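Local coordinates for biogenic amine-binding protein (Rhodnius prolixus, PDB 4GE1) that binds biogenic amines, probably including serotonin and norepinephrine, in the saliva of a blood-feeding insect and is held here in complex with tryptamine, at residues K57-N62 against E182-L187; Y72-A77 against V94-D99; K12-D17 against S80-N85; G87-K92 against V110-T115. All coordinates share one frame; numbering follows the deposited sequence.

In the fold
Three of the four contacts border the barrel interior that holds tryptamine. Contact 1 and contact 2, centres about 8 Å apart, lie on the neighbouring strands 55-64 and 69-78 respectively and serve the amine end of the ligand through Phe60 and Asp73. Contact 4, its centre about 19 Å from that of contact 1 and on the opposite side of the chain's centre, meets the indole with Tyr89, Val110 and Tyr112. Contacts 1 and 4 are joined by a probable hydrogen bond of 2.7 Å from Glu58 OE2 to Tyr89 OH, and contacts 2 and 4 share strand 88-96. Contacts 3 and 4, centres about 9 Å apart, touch where Phe82 packs on Tyr89.

Contact 1: K57-N62 against E182-L187; sequences KEVFSN and ETLQKL. With TSS (2-(1H-indol-3-yl)ethanamine), chain E.
Val59 and Leu184 mark the closest backbone approach, CA to CA 6.0 Å, where helix 182-187 lies almost antiparallel on strand 57-62. The two axes come within 8.2 Å of each other, with 157° between their directions. Leu184 CD2 reaches the strand backbone, 3.2 Å from Val59 O, and also touches Ser61 CB. Val59 CG1, anti to its backbone N (chi1 175°), lies 3.6 Å from Leu184 CD2 and also meets Leu187 CB; the valine and Leu184 pass alongside one another in opposite senses, whereas Leu187 runs roughly perpendicular to the valine. At one end the extended Lys57 chain carries NZ to Leu187 O in a weak hydrogen bond of 3.2 Å. The same amine also bonds Leu188 O and forms a salt bridge with Glu196, while Ser61 OG bonds Asp180 N.

Phe60 points away from the helix, and its ring offers a face to tryptamine, whose N1 stands 3.0 Å above the plane over the ring centre. Val59, with Lys57 and Ser61, thus faces the helix, while Phe60 faces the ligand. If the ligand amine is protonated, as would be expected, the Phe60 face should favour it electrostatically, complementing its hydrogen bonds to Asp73 and Gln139.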
# COMPACT_ATOMS: atom_id res chain seq x y z
N LYS A 57 -6.88 6.49 -7.57
CA LYS A 57 -6.21 7.43 -6.69
C LYS A 57 -6.10 6.80 -5.33
O LYS A 57 -7.08 6.26 -4.83
CB LYS A 57 -7.01 8.73 -6.61
CG LYS A 57 -6.37 9.82 -5.77
CD LYS A 57 -7.01 11.16 -6.09
CE LYS A 57 -6.36 12.31 -5.34
NZ LYS A 57 -7.02 13.60 -5.71
N GLU A 58 -4.91 6.83 -4.73
CA GLU A 58 -4.71 6.17 -3.44
C GLU A 58 -3.94 7.07 -2.49
O GLU A 58 -2.81 7.47 -2.78
CB GLU A 58 -3.96 4.84 -3.63
CG GLU A 58 -4.44 4.01 -4.82
CD GLU A 58 -3.73 2.67 -4.92
OE1 GLU A 58 -3.98 1.80 -4.06
OE2 GLU A 58 -2.92 2.49 -5.85
N VAL A 59 -4.56 7.40 -1.36
CA VAL A 59 -3.98 8.35 -0.43
C VAL A 59 -3.56 7.67 0.86
O VAL A 59 -4.38 7.00 1.51
CB VAL A 59 -4.96 9.49 -0.11
CG1 VAL A 59 -4.37 10.40 0.95
CG2 VAL A 59 -5.27 10.29 -1.37
N PHE A 60 -2.29 7.83 1.22
CA PHE A 60 -1.72 7.14 2.39
C PHE A 60 -1.46 8.09 3.56
O PHE A 60 -0.92 9.18 3.38
CB PHE A 60 -0.41 6.45 2.01
CG PHE A 60 -0.55 5.38 0.94
CD1 PHE A 60 -0.58 5.72 -0.40
CD2 PHE A 60 -0.60 4.03 1.28
CE1 PHE A 60 -0.69 4.74 -1.38
CE2 PHE A 60 -0.71 3.05 0.30
CZ PHE A 60 -0.76 3.40 -1.02
N SER A 61 -1.86 7.66 4.75
CA SER A 61 -1.45 8.31 5.99
C SER A 61 -0.46 7.39 6.72
O SER A 61 -0.82 6.29 7.14
CB SER A 61 -2.68 8.59 6.87
OG SER A 61 -2.33 8.85 8.21
N ASN A 62 0.78 7.83 6.87
CA ASN A 62 1.76 7.04 7.60
C ASN A 62 2.14 7.72 8.90
O ASN A 62 2.71 8.80 8.89
CB ASN A 62 3.03 6.83 6.77
CG ASN A 62 2.72 6.45 5.36
OD1 ASN A 62 2.18 5.38 5.09
ND2 ASN A 62 3.08 7.32 4.43
N GLU A 182 -9.04 12.63 8.34
CA GLU A 182 -9.55 13.85 7.74
C GLU A 182 -8.65 14.29 6.59
O GLU A 182 -9.15 14.77 5.56
CB GLU A 182 -9.75 14.97 8.78
CG GLU A 182 -8.62 15.96 8.86
CD GLU A 182 -9.11 17.37 9.15
OE1 GLU A 182 -10.06 17.53 9.95
OE2 GLU A 182 -8.54 18.32 8.57
N THR A 183 -7.35 14.11 6.73
CA THR A 183 -6.43 14.43 5.64
C THR A 183 -6.61 13.45 4.49
O THR A 183 -6.54 13.83 3.32
CB THR A 183 -4.95 14.45 6.09
OG1 THR A 183 -4.74 15.55 6.98
CG2 THR A 183 -4.03 14.60 4.90
N LEU A 184 -6.86 12.19 4.83
CA LEU A 184 -7.10 11.18 3.82
C LEU A 184 -8.27 11.59 2.93
O LEU A 184 -8.16 11.62 1.70
CB LEU A 184 -7.38 9.81 4.47
CG LEU A 184 -6.22 9.02 5.10
CD1 LEU A 184 -6.76 7.70 5.65
CD2 LEU A 184 -5.12 8.74 4.08
N GLN A 185 -9.40 11.91 3.56
CA GLN A 185 -10.61 12.30 2.84
C GLN A 185 -10.37 13.59 2.02
O GLN A 185 -10.72 13.67 0.85
CB GLN A 185 -11.78 12.47 3.82
CG GLN A 185 -13.01 13.17 3.25
CD GLN A 185 -13.82 12.30 2.29
OE1 GLN A 185 -13.67 11.08 2.26
NE2 GLN A 185 -14.67 12.94 1.49
N LYS A 186 -9.75 14.58 2.65
CA LYS A 186 -9.46 15.84 1.98
C LYS A 186 -8.56 15.69 0.75
O LYS A 186 -8.85 16.24 -0.31
CB LYS A 186 -8.83 16.81 2.98
CG LYS A 186 -8.70 18.23 2.49
CD LYS A 186 -8.03 19.08 3.56
CE LYS A 186 -6.61 18.61 3.81
NZ LYS A 186 -5.74 18.82 2.62
N LEU A 187 -7.45 14.96 0.88
CA LEU A 187 -6.54 14.82 -0.25
C LEU A 187 -7.16 14.00 -1.38
O LEU A 187 -6.91 14.25 -2.56
CB LEU A 187 -5.18 14.25 0.20
CG LEU A 187 -4.30 15.21 1.00
CD1 LEU A 187 -2.99 14.56 1.40
CD2 LEU A 187 -4.04 16.48 0.22
N1 TSS E . 2.40 4.23 0.13
CA TSS E . 3.59 3.71 -0.49
CB TSS E . 3.84 2.24 -0.36
CG TSS E . 2.66 1.32 -0.41
CD1 TSS E . 2.13 0.59 0.64
NE1 TSS E . 1.07 -0.13 0.20
CE2 TSS E . 0.88 0.13 -1.15
CD2 TSS E . 1.85 1.01 -1.55
CZ2 TSS E . -0.09 -0.36 -2.07
CH2 TSS E . -0.05 0.06 -3.40
CZ3 TSS E . 0.94 0.96 -3.81
CE3 TSS E . 1.88 1.44 -2.90

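Contact 2: Y72-A77 against V94-D99; sequences YDISFA and VIVEKD. With TSS (2-(1H-indol-3-yl)ethanamine), chain E.
Tyr72 and Lys98 run alongside each other, with the lysine chain flanking the ring: Lys98 CB is 3.9 Å from Tyr72 CE1, and its CD comes near Tyr72 OH. That hydroxyl is hydrogen-bonded to Asp180, just ahead of helix 181-189. On the sheet face of Tyr72, Val96 CG2 fits between Tyr72 CB and Ile74 CD1, the valine and isoleucine side chains crossing at about a right angle. Farther along, Val94 CG2 abuts the edge of the Phe76 ring, 3.7 Å from CE1, while Ile74 CG2 rests over one face of that ring, toward its rim. Leu187 touches Val96 from the covering helix.

The other face carries Asp73 and Ile95. Ile95 CD1 presses against Asp73 CB at 3.5 Å. A chi1 of 58° turns Asp73 CG toward the ligand side, where OD2 accepts a hydrogen bond of 2.7 Å from tryptamine N1. Asn62 and Asn93 provide further partners for the carboxylate oxygens.

In the ladder, the bonds from Ile74 N to Val94 O and from Val94 N to Ile74 O are both 2.8 Å; Val96 N also bonds Tyr72 O. Strands 69-78 and 88-96 thus make an antiparallel hairpin of a lipocalin barrel, with a largely apolar outer face covered by helix 181-189 and the C-terminal tail, and an acidic anchor for the ligand amine inside.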
# COMPACT_ATOMS: atom_id res chain seq x y z
N TYR A 72 2.65 11.65 4.35
CA TYR A 72 1.56 11.38 3.42
C TYR A 72 2.12 11.16 2.02
O TYR A 72 3.11 11.77 1.63
CB TYR A 72 0.58 12.55 3.40
CG TYR A 72 0.11 13.01 4.76
CD1 TYR A 72 0.78 14.03 5.44
CD2 TYR A 72 -0.99 12.42 5.37
CE1 TYR A 72 0.35 14.46 6.70
CE2 TYR A 72 -1.43 12.84 6.63
CZ TYR A 72 -0.75 13.86 7.29
OH TYR A 72 -1.18 14.29 8.53
N ASP A 73 1.47 10.27 1.27
CA ASP A 73 1.80 10.08 -0.14
C ASP A 73 0.57 9.66 -0.93
O ASP A 73 -0.43 9.21 -0.36
CB ASP A 73 2.99 9.11 -0.35
CG ASP A 73 2.77 7.74 0.24
OD1 ASP A 73 3.14 7.53 1.42
OD2 ASP A 73 2.25 6.84 -0.47
N ILE A 74 0.62 9.84 -2.24
CA ILE A 74 -0.54 9.55 -3.07
C ILE A 74 -0.12 8.83 -4.33
O ILE A 74 0.80 9.28 -5.03
CB ILE A 74 -1.28 10.84 -3.48
CG1 ILE A 74 -1.57 11.70 -2.24
CG2 ILE A 74 -2.56 10.49 -4.24
CD1 ILE A 74 -2.11 13.09 -2.57
N SER A 75 -0.79 7.73 -4.63
CA SER A 75 -0.56 7.03 -5.89
C SER A 75 -1.62 7.41 -6.91
O SER A 75 -2.82 7.38 -6.61
CB SER A 75 -0.57 5.52 -5.69
OG SER A 75 0.53 5.12 -4.90
N PHE A 76 -1.16 7.75 -8.11
CA PHE A 76 -2.06 8.04 -9.22
C PHE A 76 -1.81 7.01 -10.31
O PHE A 76 -0.66 6.77 -10.71
CB PHE A 76 -1.78 9.42 -9.80
CG PHE A 76 -1.84 10.53 -8.80
CD1 PHE A 76 -0.73 10.84 -8.02
CD2 PHE A 76 -2.98 11.30 -8.66
CE1 PHE A 76 -0.77 11.88 -7.11
CE2 PHE A 76 -3.04 12.34 -7.75
CZ PHE A 76 -1.93 12.63 -6.96
N ALA A 77 -2.88 6.39 -10.80
CA ALA A 77 -2.78 5.47 -11.92
C ALA A 77 -4.02 5.56 -12.77
O ALA A 77 -4.98 6.27 -12.44
CB ALA A 77 -2.58 4.05 -11.43
N VAL A 94 3.48 10.19 -5.25
CA VAL A 94 3.95 11.50 -4.88
C VAL A 94 3.94 11.65 -3.36
O VAL A 94 2.90 11.47 -2.72
CB VAL A 94 3.08 12.60 -5.51
CG1 VAL A 94 3.71 13.97 -5.33
CG2 VAL A 94 2.86 12.31 -6.99
N ILE A 95 5.09 11.96 -2.79
CA ILE A 95 5.19 12.23 -1.36
C ILE A 95 4.76 13.68 -1.19
O ILE A 95 5.33 14.57 -1.83
CB ILE A 95 6.63 12.06 -0.85
CG1 ILE A 95 7.22 10.72 -1.29
CG2 ILE A 95 6.69 12.23 0.66
CD1 ILE A 95 6.44 9.52 -0.80
N VAL A 96 3.77 13.92 -0.33
CA VAL A 96 3.22 15.27 -0.18
C VAL A 96 3.09 15.74 1.27
O VAL A 96 3.03 14.94 2.20
CB VAL A 96 1.83 15.36 -0.83
CG1 VAL A 96 1.91 14.94 -2.29
CG2 VAL A 96 0.85 14.48 -0.08
N GLU A 97 3.06 17.06 1.43
CA GLU A 97 2.69 17.69 2.69
C GLU A 97 1.21 17.46 2.96
O GLU A 97 0.46 17.04 2.07
CB GLU A 97 2.94 19.19 2.62
CG GLU A 97 4.37 19.60 2.31
CD GLU A 97 5.30 19.40 3.48
OE1 GLU A 97 4.83 18.94 4.55
OE2 GLU A 97 6.51 19.70 3.35
N LYS A 98 0.80 17.75 4.19
CA LYS A 98 -0.59 17.59 4.60
C LYS A 98 -1.54 18.29 3.64
O LYS A 98 -2.65 17.80 3.40
CB LYS A 98 -0.77 18.14 6.02
CG LYS A 98 -2.13 17.84 6.64
CD LYS A 98 -2.06 17.94 8.16
CE LYS A 98 -2.93 19.08 8.67
NZ LYS A 98 -2.99 19.08 10.16
N ASP A 99 -1.12 19.43 3.11
CA ASP A 99 -1.96 20.22 2.22
C ASP A 99 -1.84 19.82 0.74
O ASP A 99 -2.44 20.46 -0.14
CB ASP A 99 -1.67 21.72 2.38
CG ASP A 99 -0.36 22.13 1.73
OD1 ASP A 99 0.54 21.28 1.63
OD2 ASP A 99 -0.23 23.31 1.33
N1 TSS E . 2.40 4.23 0.13
CA TSS E . 3.59 3.71 -0.49
CB TSS E . 3.84 2.24 -0.36
CG TSS E . 2.66 1.32 -0.41
CD1 TSS E . 2.13 0.59 0.64
NE1 TSS E . 1.07 -0.13 0.20
CE2 TSS E . 0.88 0.13 -1.15
CD2 TSS E . 1.85 1.01 -1.55
CZ2 TSS E . -0.09 -0.36 -2.07
CH2 TSS E . -0.05 0.06 -3.40
CZ3 TSS E . 0.94 0.96 -3.81
CE3 TSS E . 1.88 1.44 -2.90
O HOH W 1 4.48 13.83 3.92

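Contact 3: K12-D17 against S80-N85; sequences KDFNKD and SDFDGN
Asp13 and Asn85 bring the two irregular segments together, CA to CA 4.8 Å, and one straight backbone bond from Phe14 N to Asn85 O (2.6 Å, 177° at the hydrogen) joins them, its donor lying nearly along the C=O axis. Besides this bond, Asn85 ND2 reaches Asp13 OD1 only weakly, at 3.3 Å; the amide and carboxylate planes are 72° apart and the bond is strongly bent. Phe14 CB also packs against Asn85 O.

Lys16 and Phe82 supply the main side-chain packing, their chains running past one another in opposite senses. The lysine CE lies over one face of the Phe82 ring, 3.8 Å from its centroid and offset toward the rim, making a CH-pi contact. A turn at the last torsion of the lysine (chi4 59°) sets NZ farther from the ring, so any cation-pi attraction is at most weak. Phe14 closes on the ring's edge, with its CE2 4.1 Å from Phe82 CE2.

Phe82 also stacks on Tyr89 of the ligand pocket, and Phe14 meets Phe19. Asn15 is the N-cap of helix 16-19, its OD1 receiving Asn18 N. The arrangement is consistent with the closed end of a lipocalin barrel, where the N-terminal segment leading into the short helix meets the loop that joins strands 69-78 and 88-96.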
# COMPACT_ATOMS: atom_id res chain seq x y z
N LYS A 12 -4.92 -13.37 -10.67
CA LYS A 12 -5.57 -13.44 -11.97
C LYS A 12 -6.99 -12.92 -11.87
O LYS A 12 -7.65 -13.08 -10.85
CB LYS A 12 -5.58 -14.87 -12.50
CG LYS A 12 -4.78 -15.07 -13.77
CD LYS A 12 -5.29 -16.25 -14.57
CE LYS A 12 -5.24 -17.54 -13.77
NZ LYS A 12 -5.66 -18.72 -14.59
N ASP A 13 -7.47 -12.30 -12.95
CA ASP A 13 -8.83 -11.75 -12.98
C ASP A 13 -9.06 -10.77 -11.82
O ASP A 13 -9.90 -10.99 -10.95
CB ASP A 13 -9.86 -12.87 -12.96
CG ASP A 13 -9.55 -13.96 -13.98
OD1 ASP A 13 -9.95 -13.81 -15.16
OD2 ASP A 13 -8.92 -14.96 -13.60
N PHE A 14 -8.29 -9.68 -11.82
CA PHE A 14 -8.35 -8.67 -10.78
C PHE A 14 -9.61 -7.82 -10.94
O PHE A 14 -9.79 -7.15 -11.97
CB PHE A 14 -7.10 -7.79 -10.86
CG PHE A 14 -6.80 -7.02 -9.60
CD1 PHE A 14 -6.60 -7.67 -8.39
CD2 PHE A 14 -6.67 -5.64 -9.64
CE1 PHE A 14 -6.29 -6.96 -7.23
CE2 PHE A 14 -6.36 -4.92 -8.48
CZ PHE A 14 -6.18 -5.59 -7.28
N ASN A 15 -10.48 -7.85 -9.94
CA ASN A 15 -11.70 -7.04 -9.96
C ASN A 15 -11.44 -5.65 -9.37
O ASN A 15 -11.51 -5.45 -8.15
CB ASN A 15 -12.83 -7.74 -9.21
CG ASN A 15 -14.18 -7.07 -9.44
OD1 ASN A 15 -14.29 -5.84 -9.46
ND2 ASN A 15 -15.22 -7.88 -9.62
N LYS A 16 -11.13 -4.70 -10.24
CA LYS A 16 -10.77 -3.36 -9.81
C LYS A 16 -11.88 -2.69 -9.03
O LYS A 16 -11.64 -2.08 -7.99
CB LYS A 16 -10.38 -2.51 -11.03
CG LYS A 16 -9.25 -3.10 -11.86
CD LYS A 16 -8.77 -2.11 -12.91
CE LYS A 16 -7.96 -2.80 -13.98
NZ LYS A 16 -8.75 -3.86 -14.67
N ASP A 17 -13.11 -2.81 -9.53
CA ASP A 17 -14.26 -2.19 -8.89
C ASP A 17 -14.38 -2.59 -7.42
O ASP A 17 -14.66 -1.75 -6.57
CB ASP A 17 -15.55 -2.56 -9.64
CG ASP A 17 -15.60 -1.97 -11.04
OD1 ASP A 17 -15.14 -0.82 -11.22
OD2 ASP A 17 -16.09 -2.66 -11.96
N SER A 80 -5.50 1.79 -17.73
CA SER A 80 -4.68 1.31 -18.84
C SER A 80 -3.23 1.10 -18.40
O SER A 80 -2.37 0.77 -19.22
CB SER A 80 -4.74 2.27 -20.03
OG SER A 80 -4.30 3.56 -19.67
N ASP A 81 -2.97 1.29 -17.11
CA ASP A 81 -1.64 1.03 -16.53
C ASP A 81 -1.57 -0.37 -15.92
O ASP A 81 -0.55 -0.76 -15.37
CB ASP A 81 -1.30 2.06 -15.45
CG ASP A 81 -0.91 3.40 -16.02
OD1 ASP A 81 -0.44 3.45 -17.18
OD2 ASP A 81 -1.08 4.42 -15.31
N PHE A 82 -2.67 -1.11 -16.01
CA PHE A 82 -2.74 -2.46 -15.47
C PHE A 82 -2.33 -3.50 -16.50
O PHE A 82 -2.47 -3.29 -17.71
CB PHE A 82 -4.15 -2.77 -14.98
CG PHE A 82 -4.46 -2.15 -13.66
CD1 PHE A 82 -4.64 -0.78 -13.55
CD2 PHE A 82 -4.56 -2.94 -12.53
CE1 PHE A 82 -4.91 -0.20 -12.32
CE2 PHE A 82 -4.83 -2.37 -11.30
CZ PHE A 82 -5.01 -1.00 -11.20
N ASP A 83 -1.83 -4.62 -16.01
CA ASP A 83 -1.32 -5.68 -16.86
C ASP A 83 -2.41 -6.69 -17.21
O ASP A 83 -2.56 -7.72 -16.56
CB ASP A 83 -0.13 -6.38 -16.18
CG ASP A 83 0.50 -7.43 -17.06
OD1 ASP A 83 0.38 -7.32 -18.30
OD2 ASP A 83 1.12 -8.38 -16.52
N GLY A 84 -3.17 -6.38 -18.26
CA GLY A 84 -4.27 -7.24 -18.65
C GLY A 84 -5.26 -7.40 -17.51
O GLY A 84 -5.72 -6.41 -16.94
N ASN A 85 -5.58 -8.64 -17.18
CA ASN A 85 -6.55 -8.93 -16.13
C ASN A 85 -5.93 -9.15 -14.75
O ASN A 85 -6.64 -9.44 -13.78
CB ASN A 85 -7.39 -10.14 -16.52
CG ASN A 85 -8.88 -9.85 -16.49
OD1 ASN A 85 -9.30 -8.71 -16.31
ND2 ASN A 85 -9.69 -10.89 -16.67
O HOH W 2 -6.02 -5.73 -14.54

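Contact 4: G87-K92 against V110-T115. With TSS (2-(1H-indol-3-yl)ethanamine), chain E.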
# COMPACT_ATOMS: atom_id res chain seq x y z
N GLY A 87 -3.59 -8.48 -11.17
CA GLY A 87 -3.46 -7.47 -10.13
C GLY A 87 -2.07 -6.86 -10.14
O GLY A 87 -1.32 -6.98 -9.17
N LYS A 88 -1.74 -6.20 -11.24
CA LYS A 88 -0.40 -5.65 -11.42
C LYS A 88 -0.45 -4.36 -12.22
O LYS A 88 -1.07 -4.29 -13.28
CB LYS A 88 0.49 -6.66 -12.14
CG LYS A 88 1.87 -6.15 -12.49
CD LYS A 88 2.73 -7.28 -13.04
CE LYS A 88 4.14 -6.80 -13.35
NZ LYS A 88 4.88 -6.34 -12.13
N TYR A 89 0.20 -3.33 -11.70
CA TYR A 89 0.16 -2.03 -12.35
C TYR A 89 1.33 -1.15 -11.94
O TYR A 89 2.03 -1.44 -10.97
CB TYR A 89 -1.18 -1.31 -12.09
CG TYR A 89 -1.46 -0.96 -10.63
CD1 TYR A 89 -1.36 0.35 -10.18
CD2 TYR A 89 -1.84 -1.94 -9.72
CE1 TYR A 89 -1.62 0.68 -8.85
CE2 TYR A 89 -2.10 -1.62 -8.38
CZ TYR A 89 -1.99 -0.31 -7.96
OH TYR A 89 -2.25 0.01 -6.64
N THR A 90 1.52 -0.08 -12.69
CA THR A 90 2.49 0.94 -12.34
C THR A 90 1.76 2.21 -11.93
O THR A 90 0.72 2.57 -12.50
CB THR A 90 3.43 1.23 -13.51
OG1 THR A 90 3.84 0.00 -14.12
CG2 THR A 90 4.66 1.99 -13.03
N ALA A 91 2.30 2.89 -10.94
CA ALA A 91 1.70 4.13 -10.46
C ALA A 91 2.78 5.18 -10.30
O ALA A 91 3.95 4.86 -10.09
CB ALA A 91 0.97 3.89 -9.15
N LYS A 92 2.39 6.43 -10.45
CA LYS A 92 3.22 7.54 -10.03
C LYS A 92 2.85 7.81 -8.57
O LYS A 92 1.68 8.02 -8.24
CB LYS A 92 2.95 8.78 -10.90
CG LYS A 92 3.74 10.02 -10.51
CD LYS A 92 5.22 9.70 -10.38
CE LYS A 92 6.09 10.86 -10.84
NZ LYS A 92 5.96 11.07 -12.31
N VAL A 110 3.51 -2.11 -8.73
CA VAL A 110 2.70 -2.76 -7.72
C VAL A 110 2.27 -4.15 -8.18
O VAL A 110 1.78 -4.32 -9.30
CB VAL A 110 1.44 -1.93 -7.38
CG1 VAL A 110 0.70 -2.53 -6.19
CG2 VAL A 110 1.80 -0.46 -7.11
N SER A 111 2.43 -5.14 -7.31
CA SER A 111 2.02 -6.50 -7.66
C SER A 111 1.22 -7.15 -6.55
O SER A 111 1.78 -7.50 -5.50
CB SER A 111 3.25 -7.38 -7.97
OG SER A 111 4.20 -6.68 -8.74
N TYR A 112 -0.08 -7.31 -6.76
CA TYR A 112 -0.90 -8.00 -5.78
C TYR A 112 -0.77 -9.52 -5.91
O TYR A 112 -1.17 -10.13 -6.91
CB TYR A 112 -2.36 -7.52 -5.80
CG TYR A 112 -2.53 -6.26 -4.99
CD1 TYR A 112 -2.50 -5.01 -5.60
CD2 TYR A 112 -2.67 -6.31 -3.61
CE1 TYR A 112 -2.63 -3.84 -4.86
CE2 TYR A 112 -2.80 -5.14 -2.85
CZ TYR A 112 -2.78 -3.91 -3.49
OH TYR A 112 -2.89 -2.75 -2.76
N ILE A 113 -0.17 -10.10 -4.88
CA ILE A 113 0.06 -11.53 -4.78
C ILE A 113 -1.24 -12.29 -4.54
O ILE A 113 -1.44 -13.38 -5.10
CB ILE A 113 1.05 -11.81 -3.64
CG1 ILE A 113 2.41 -11.19 -3.97
CG2 ILE A 113 1.18 -13.30 -3.39
CD1 ILE A 113 3.39 -11.22 -2.82
N ASP A 114 -2.12 -11.70 -3.73
CA ASP A 114 -3.41 -12.31 -3.40
C ASP A 114 -4.34 -11.31 -2.68
O ASP A 114 -3.87 -10.34 -2.08
CB ASP A 114 -3.21 -13.55 -2.53
CG ASP A 114 -4.48 -14.37 -2.37
OD1 ASP A 114 -5.33 -14.34 -3.28
OD2 ASP A 114 -4.62 -15.06 -1.33
N THR A 115 -5.64 -11.57 -2.76
CA THR A 115 -6.63 -10.77 -2.04
C THR A 115 -8.01 -11.40 -2.14
O THR A 115 -8.34 -12.05 -3.13
CB THR A 115 -6.73 -9.34 -2.60
OG1 THR A 115 -7.65 -8.58 -1.80
CG2 THR A 115 -7.21 -9.37 -4.04
N1 TSS E . 2.40 4.23 0.13
CA TSS E . 3.59 3.71 -0.49
CB TSS E . 3.84 2.24 -0.36
CG TSS E . 2.66 1.32 -0.41
CD1 TSS E . 2.13 0.59 0.64
NE1 TSS E . 1.07 -0.13 0.20
CE2 TSS E . 0.88 0.13 -1.15
CD2 TSS E . 1.85 1.01 -1.55
CZ2 TSS E . -0.09 -0.36 -2.07
CH2 TSS E . -0.05 0.06 -3.40
CZ3 TSS E . 0.94 0.96 -3.81
CE3 TSS E . 1.88 1.44 -2.90
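Tyr89 and Val110 face each other in an antiparallel ladder of the lipocalin barrel, where strands 88-96 and 102-115 form a hairpin. Backbone hydrogen bonds carry the pairing: Tyr89 N to Val110 O and Val110 N to Tyr89 O make one hydrogen-bonded pair. Tyr112 N to Gly87 O, at 2.7 Å, extends the connection. Lys88 and Ser111 are the adjacent non-hydrogen-bonded pair, with a CA-H...O contact from Lys88 CA to Val110 O. Their side chains share a weak hydrogen bond, NZ to OG.

Apolar and aromatic contacts fill the inner face. Val110 CB lies over one face of the Tyr89 ring, 3.9 Å from its centroid and toward the rim, a CH-pi contact. Tyr89 CG, set between its backbone N and carbonyl carbon (chi1 63°), starts the ring on its course beside Val110. Tyr89 CE2 and Tyr112 CE1 meet edge against edge. The phenol oxygens have other partners, Tyr89 OH bonding Glu58 and Tyr112 OH bonding Gln139.

Side chains of both strands border the benzene part of tryptamine's indole. Tyr112 OH approaches CZ2 at 3.7 Å, and Tyr89 OH lies near CH2. Val110 CG2 touches the ligand's CZ3 at 3.7 Å.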